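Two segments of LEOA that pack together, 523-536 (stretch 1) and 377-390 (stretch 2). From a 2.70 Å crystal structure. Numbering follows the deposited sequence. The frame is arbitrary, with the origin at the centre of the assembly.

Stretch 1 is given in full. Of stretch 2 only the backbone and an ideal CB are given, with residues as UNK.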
# COMPACT_ATOMS: atom_id res chain seq x y z
N LYS A 523 -0.55 9.37 -46.20
CA LYS A 523 -1.82 9.58 -46.90
C LYS A 523 -2.71 8.43 -46.56
O LYS A 523 -3.88 8.58 -46.26
CB LYS A 523 -1.62 9.62 -48.40
CG LYS A 523 -0.73 10.76 -48.89
CD LYS A 523 -0.36 10.58 -50.36
CE LYS A 523 0.55 11.72 -50.83
NZ LYS A 523 -0.10 13.04 -50.59
N MSE A 524 -2.12 7.25 -46.60
CA MSE A 524 -2.88 6.05 -46.39
C MSE A 524 -3.54 6.20 -45.06
O MSE A 524 -4.76 6.24 -44.96
CB MSE A 524 -1.97 4.83 -46.49
CG MSE A 524 -2.84 3.59 -46.58
SE MSE A 524 -2.99 2.77 -44.79
CE MSE A 524 -4.65 3.53 -44.15
N PHE A 525 -2.74 6.38 -44.03
CA PHE A 525 -3.31 6.62 -42.71
C PHE A 525 -4.29 7.77 -42.65
O PHE A 525 -5.32 7.61 -42.01
CB PHE A 525 -2.21 6.76 -41.67
CG PHE A 525 -1.71 5.45 -41.22
CD1 PHE A 525 -2.52 4.63 -40.47
CD2 PHE A 525 -0.45 5.01 -41.57
CE1 PHE A 525 -2.07 3.39 -40.05
CE2 PHE A 525 -0.00 3.79 -41.16
CZ PHE A 525 -0.81 2.98 -40.40
N ALA A 526 -4.02 8.88 -43.32
CA ALA A 526 -4.90 10.06 -43.19
C ALA A 526 -6.29 9.86 -43.78
O ALA A 526 -7.21 10.59 -43.43
CB ALA A 526 -4.25 11.28 -43.83
N PHE A 527 -6.43 8.89 -44.68
CA PHE A 527 -7.65 8.65 -45.41
C PHE A 527 -8.46 7.49 -44.82
O PHE A 527 -9.69 7.58 -44.71
CB PHE A 527 -7.30 8.34 -46.86
CG PHE A 527 -8.44 8.53 -47.81
CD1 PHE A 527 -8.70 9.78 -48.36
CD2 PHE A 527 -9.26 7.45 -48.17
CE1 PHE A 527 -9.76 9.97 -49.24
CE2 PHE A 527 -10.32 7.63 -49.06
CZ PHE A 527 -10.57 8.89 -49.59
N PHE A 528 -7.78 6.42 -44.44
CA PHE A 528 -8.44 5.21 -43.95
C PHE A 528 -8.41 5.01 -42.44
O PHE A 528 -9.08 4.10 -41.94
CB PHE A 528 -7.81 3.99 -44.60
CG PHE A 528 -7.84 4.01 -46.11
CD1 PHE A 528 -8.95 3.52 -46.78
CD2 PHE A 528 -6.79 4.53 -46.84
CE1 PHE A 528 -9.01 3.54 -48.16
CE2 PHE A 528 -6.84 4.55 -48.22
CZ PHE A 528 -7.95 4.05 -48.88
N ALA A 529 -7.63 5.80 -41.71
CA ALA A 529 -7.42 5.56 -40.28
C ALA A 529 -6.79 6.74 -39.52
O ALA A 529 -5.83 6.55 -38.79
CB ALA A 529 -6.55 4.33 -40.13
N PRO A 530 -7.34 7.95 -39.69
CA PRO A 530 -6.82 9.13 -39.02
C PRO A 530 -6.89 9.09 -37.49
O PRO A 530 -6.03 9.71 -36.82
CB PRO A 530 -7.68 10.27 -39.56
CG PRO A 530 -8.89 9.63 -40.14
CD PRO A 530 -8.39 8.32 -40.66
N GLN A 531 -7.89 8.40 -36.94
CA GLN A 531 -8.01 8.37 -35.48
C GLN A 531 -6.85 7.70 -34.75
O GLN A 531 -6.67 7.93 -33.56
CB GLN A 531 -9.34 7.78 -35.02
CG GLN A 531 -9.66 6.42 -35.57
CD GLN A 531 -10.60 6.50 -36.75
OE1 GLN A 531 -11.64 7.18 -36.68
NE2 GLN A 531 -10.24 5.81 -37.84
N ILE A 532 -6.07 6.87 -35.43
CA ILE A 532 -4.90 6.29 -34.79
C ILE A 532 -3.92 7.40 -34.44
O ILE A 532 -3.43 7.43 -33.32
CB ILE A 532 -4.20 5.22 -35.64
CG1 ILE A 532 -5.10 3.99 -35.77
CG2 ILE A 532 -2.91 4.78 -34.97
CD1 ILE A 532 -4.78 3.11 -36.96
N GLN A 533 -3.65 8.33 -35.36
CA GLN A 533 -2.74 9.42 -35.02
C GLN A 533 -3.38 10.29 -33.93
O GLN A 533 -2.73 10.70 -32.95
CB GLN A 533 -2.37 10.23 -36.25
CG GLN A 533 -1.59 11.51 -35.95
CD GLN A 533 -0.97 12.11 -37.20
OE1 GLN A 533 -1.32 13.22 -37.62
NE2 GLN A 533 -0.04 11.38 -37.81
N GLN A 534 -4.67 10.54 -34.08
CA GLN A 534 -5.38 11.37 -33.14
C GLN A 534 -5.33 10.80 -31.73
O GLN A 534 -5.02 11.51 -30.80
CB GLN A 534 -6.81 11.63 -33.63
CG GLN A 534 -6.85 12.60 -34.80
CD GLN A 534 -8.15 12.58 -35.59
OE1 GLN A 534 -9.12 11.89 -35.24
NE2 GLN A 534 -8.17 13.37 -36.69
N MSE A 535 -5.58 9.50 -31.58
CA MSE A 535 -5.45 8.84 -30.29
C MSE A 535 -4.03 8.85 -29.78
O MSE A 535 -3.81 8.84 -28.59
CB MSE A 535 -5.85 7.38 -30.37
CG MSE A 535 -7.35 7.23 -30.61
SE MSE A 535 -7.97 5.36 -30.70
CE MSE A 535 -8.62 5.36 -32.56
N GLU A 536 -3.05 8.82 -30.65
CA GLU A 536 -1.68 8.83 -30.21
C GLU A 536 -1.36 10.16 -29.53
O GLU A 536 -0.71 10.20 -28.47
CB GLU A 536 -0.74 8.59 -31.38
CG GLU A 536 0.68 9.04 -31.13
CD GLU A 536 1.63 8.59 -32.20
OE1 GLU A 536 1.63 9.22 -33.29
OE2 GLU A 536 2.38 7.61 -31.94
N UNK A 377 -14.01 -3.08 -52.94
CA UNK A 377 -12.70 -3.47 -52.45
C UNK A 377 -12.07 -2.43 -51.52
O UNK A 377 -11.38 -2.78 -50.57
CB UNK A 377 -11.77 -3.73 -53.64
N UNK A 378 -12.30 -1.16 -51.84
CA UNK A 378 -11.83 -0.05 -51.04
C UNK A 378 -12.63 0.09 -49.76
O UNK A 378 -12.06 0.18 -48.67
CB UNK A 378 -11.89 1.25 -51.85
N UNK A 379 -13.94 0.11 -49.91
CA UNK A 379 -14.83 0.01 -48.80
C UNK A 379 -14.39 -1.14 -47.87
O UNK A 379 -14.22 -0.94 -46.69
CB UNK A 379 -16.26 -0.19 -49.29
N UNK A 380 -14.17 -2.34 -48.38
CA UNK A 380 -13.86 -3.47 -47.49
C UNK A 380 -12.62 -3.20 -46.62
O UNK A 380 -12.57 -3.58 -45.45
CB UNK A 380 -13.64 -4.74 -48.32
N UNK A 381 -11.63 -2.54 -47.19
CA UNK A 381 -10.40 -2.20 -46.47
C UNK A 381 -10.68 -1.10 -45.46
O UNK A 381 -10.35 -1.22 -44.29
CB UNK A 381 -9.30 -1.76 -47.44
N UNK A 382 -11.33 -0.04 -45.92
CA UNK A 382 -11.75 1.03 -45.04
C UNK A 382 -12.53 0.50 -43.81
O UNK A 382 -12.42 1.04 -42.70
CB UNK A 382 -12.61 2.03 -45.82
N UNK A 383 -13.25 -0.59 -43.96
CA UNK A 383 -14.00 -1.13 -42.85
C UNK A 383 -13.12 -1.99 -41.95
O UNK A 383 -13.08 -1.80 -40.74
CB UNK A 383 -15.19 -1.94 -43.36
N UNK A 384 -12.40 -2.94 -42.52
CA UNK A 384 -11.43 -3.71 -41.76
C UNK A 384 -10.50 -2.76 -41.00
O UNK A 384 -10.30 -2.91 -39.80
CB UNK A 384 -10.63 -4.63 -42.68
N UNK A 385 -9.98 -1.75 -41.68
CA UNK A 385 -9.08 -0.79 -41.05
C UNK A 385 -9.77 0.14 -40.04
O UNK A 385 -9.18 0.49 -39.03
CB UNK A 385 -8.41 0.05 -42.13
N UNK A 386 -11.00 0.54 -40.30
CA UNK A 386 -11.78 1.24 -39.26
C UNK A 386 -12.02 0.32 -38.03
O UNK A 386 -12.05 0.78 -36.92
CB UNK A 386 -13.12 1.71 -39.84
N UNK A 387 -12.16 -0.98 -38.24
CA UNK A 387 -12.36 -1.88 -37.12
C UNK A 387 -11.10 -2.05 -36.29
O UNK A 387 -11.20 -2.32 -35.10
CB UNK A 387 -12.84 -3.24 -37.62
N UNK A 388 -9.93 -1.90 -36.90
CA UNK A 388 -8.66 -1.96 -36.19
C UNK A 388 -8.57 -0.80 -35.21
O UNK A 388 -8.23 -0.97 -34.04
CB UNK A 388 -7.48 -1.93 -37.17
N UNK A 389 -8.90 0.38 -35.70
CA UNK A 389 -8.86 1.56 -34.89
C UNK A 389 -9.93 1.51 -33.80
O UNK A 389 -9.80 2.16 -32.75
CB UNK A 389 -9.03 2.80 -35.76
N UNK A 390 -10.98 0.73 -34.03
CA UNK A 390 -11.98 0.56 -33.03
C UNK A 390 -11.53 -0.36 -31.91
O UNK A 390 -11.88 -0.13 -30.77
CB UNK A 390 -13.26 0.03 -33.67

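Stretch 2 is one unbroken helix. Stretch 1 bends at A529, so its first helix crosses this one nearly at right angles (86°), while its second runs alongside at 16°. What stretch 1 offers therefore changes along the helix: first the ring of F528, then the backbone carbonyl at the bend, then the close approach of the second helix.

Position 377 has nothing of stretch 1 within 5.5 Å of its ideal CB, so this contact sets no preference; it is S377.

At 378 the CB points sideways, 5.2 Å from F528 CE1. A short apolar side chain such as valine, leucine or isoleucine could reach the phenyl ring. The residue is V378, whose CG1 lies 4.0 Å from F528 CE1, at the ring edge.

Position 379 points away and 380 is out of reach, so stretch 1 asks nothing of either; they are D379 and R380.

At 381 the CB points toward stretch 1, but the closest atom, F528 CD1, is still 5.3 Å away. That leaves room for a long apolar or aromatic side chain, with F528 and M524 to receive it. F381 fills the space: its CE2 sits over one face of the F528 ring, 3.8 Å from F528 CG, and its CZ meets M524 CE at 4.0 Å. The two phenyl rings are oblique, their planes at 37°.

At 382 the CB points sideways and comes within 4.1 Å of F528 CD1. Leucine, methionine or an aromatic would suit, leaning against the F528 ring and the carbonyl oxygen at the end of its helix. F382 does both: its CD1 is 3.9 Å from F528 CD1, and its CE1 reaches 3.5 Å from F528 O, which lies near the plane of the F382 ring at its edge. With 378, 381 and 385, this position completes the hole that takes F528 as a knob.

Position 383 points away and 384 is out of reach; they are E383 and Q384.

At 385 the CB points toward stretch 1, 4.1 Å from F528 O, a backbone acceptor, and 5.1 Å from A529 CB. A short donor, serine or threonine, is the natural reading, though alanine would also fit. S385 takes the p rotamer and its OG donates to F528 O at 3.0 Å, the one hydrogen bond across the contact.

At 386 the CB is sideways, 5.1 Å from F528 O, and a small or medium side chain such as alanine, serine, threonine or valine would suit. T386 turns inward to its own helix, OG1 donating to F382 O at 2.8 Å.

Position 387 is out of reach and 388 lies sideways at the margin; they are A387 and V388.

At 389 the CB points toward stretch 1 and is crowded: Q531 CG is 3.7 Å away, I532 CG1 and M535 CE each 4.1 Å. Glycine, alanine or serine fit best. S389 keeps the side chain small and satisfies its hydroxyl at home, OG donating to T386 O at 3.0 Å.

Position 390 points away, so stretch 1 sets no preference; it is Q390.

Stretch 2 377-390: SVDRFFEQSTAVSQ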
# COMPACT_ATOMS: atom_id res chain seq x y z
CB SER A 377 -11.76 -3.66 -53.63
OG SER A 377 -11.84 -4.98 -54.11
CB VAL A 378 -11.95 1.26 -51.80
CG1 VAL A 378 -11.66 2.44 -50.90
CG2 VAL A 378 -11.00 1.25 -52.96
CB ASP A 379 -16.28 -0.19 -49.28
CG ASP A 379 -16.97 1.13 -49.74
OD1 ASP A 379 -16.31 2.13 -50.11
OD2 ASP A 379 -18.22 1.15 -49.74
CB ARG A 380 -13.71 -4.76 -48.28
CG ARG A 380 -13.64 -6.04 -47.45
CD ARG A 380 -13.97 -7.23 -48.36
NE ARG A 380 -13.30 -8.49 -47.99
CZ ARG A 380 -13.27 -9.59 -48.74
NH1 ARG A 380 -13.87 -9.63 -49.94
NH2 ARG A 380 -12.63 -10.67 -48.31
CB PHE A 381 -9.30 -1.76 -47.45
CG PHE A 381 -8.10 -1.13 -46.79
CD1 PHE A 381 -7.55 -1.66 -45.64
CD2 PHE A 381 -7.51 -0.00 -47.33
CE1 PHE A 381 -6.46 -1.06 -45.05
CE2 PHE A 381 -6.41 0.59 -46.74
CZ PHE A 381 -5.89 0.06 -45.61
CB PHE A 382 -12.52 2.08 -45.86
CG PHE A 382 -12.76 3.38 -45.13
CD1 PHE A 382 -11.82 3.90 -44.24
CD2 PHE A 382 -13.91 4.10 -45.36
CE1 PHE A 382 -12.05 5.10 -43.58
CE2 PHE A 382 -14.14 5.30 -44.70
CZ PHE A 382 -13.20 5.80 -43.81
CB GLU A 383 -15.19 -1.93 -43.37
CG GLU A 383 -16.19 -1.07 -44.16
CD GLU A 383 -17.14 -1.88 -45.04
OE1 GLU A 383 -17.21 -3.12 -44.84
OE2 GLU A 383 -17.80 -1.26 -45.92
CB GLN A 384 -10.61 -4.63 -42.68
CG GLN A 384 -11.37 -5.80 -43.29
CD GLN A 384 -10.49 -6.76 -44.14
OE1 GLN A 384 -9.71 -6.35 -45.02
NE2 GLN A 384 -10.64 -8.04 -43.87
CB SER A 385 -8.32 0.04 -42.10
OG SER A 385 -9.07 1.18 -42.49
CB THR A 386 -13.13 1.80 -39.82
OG1 THR A 386 -12.86 2.92 -40.68
CG2 THR A 386 -14.07 2.25 -38.69
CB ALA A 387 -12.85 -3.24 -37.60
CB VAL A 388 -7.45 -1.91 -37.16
CG1 VAL A 388 -6.15 -1.52 -36.46
CG2 VAL A 388 -7.29 -3.26 -37.86
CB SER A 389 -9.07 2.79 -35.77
OG SER A 389 -10.44 3.06 -35.84
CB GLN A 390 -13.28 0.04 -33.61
CG GLN A 390 -14.49 0.41 -32.75
CD GLN A 390 -15.07 1.78 -33.09
OE1 GLN A 390 -14.77 2.39 -34.12
NE2 GLN A 390 -15.93 2.26 -32.21
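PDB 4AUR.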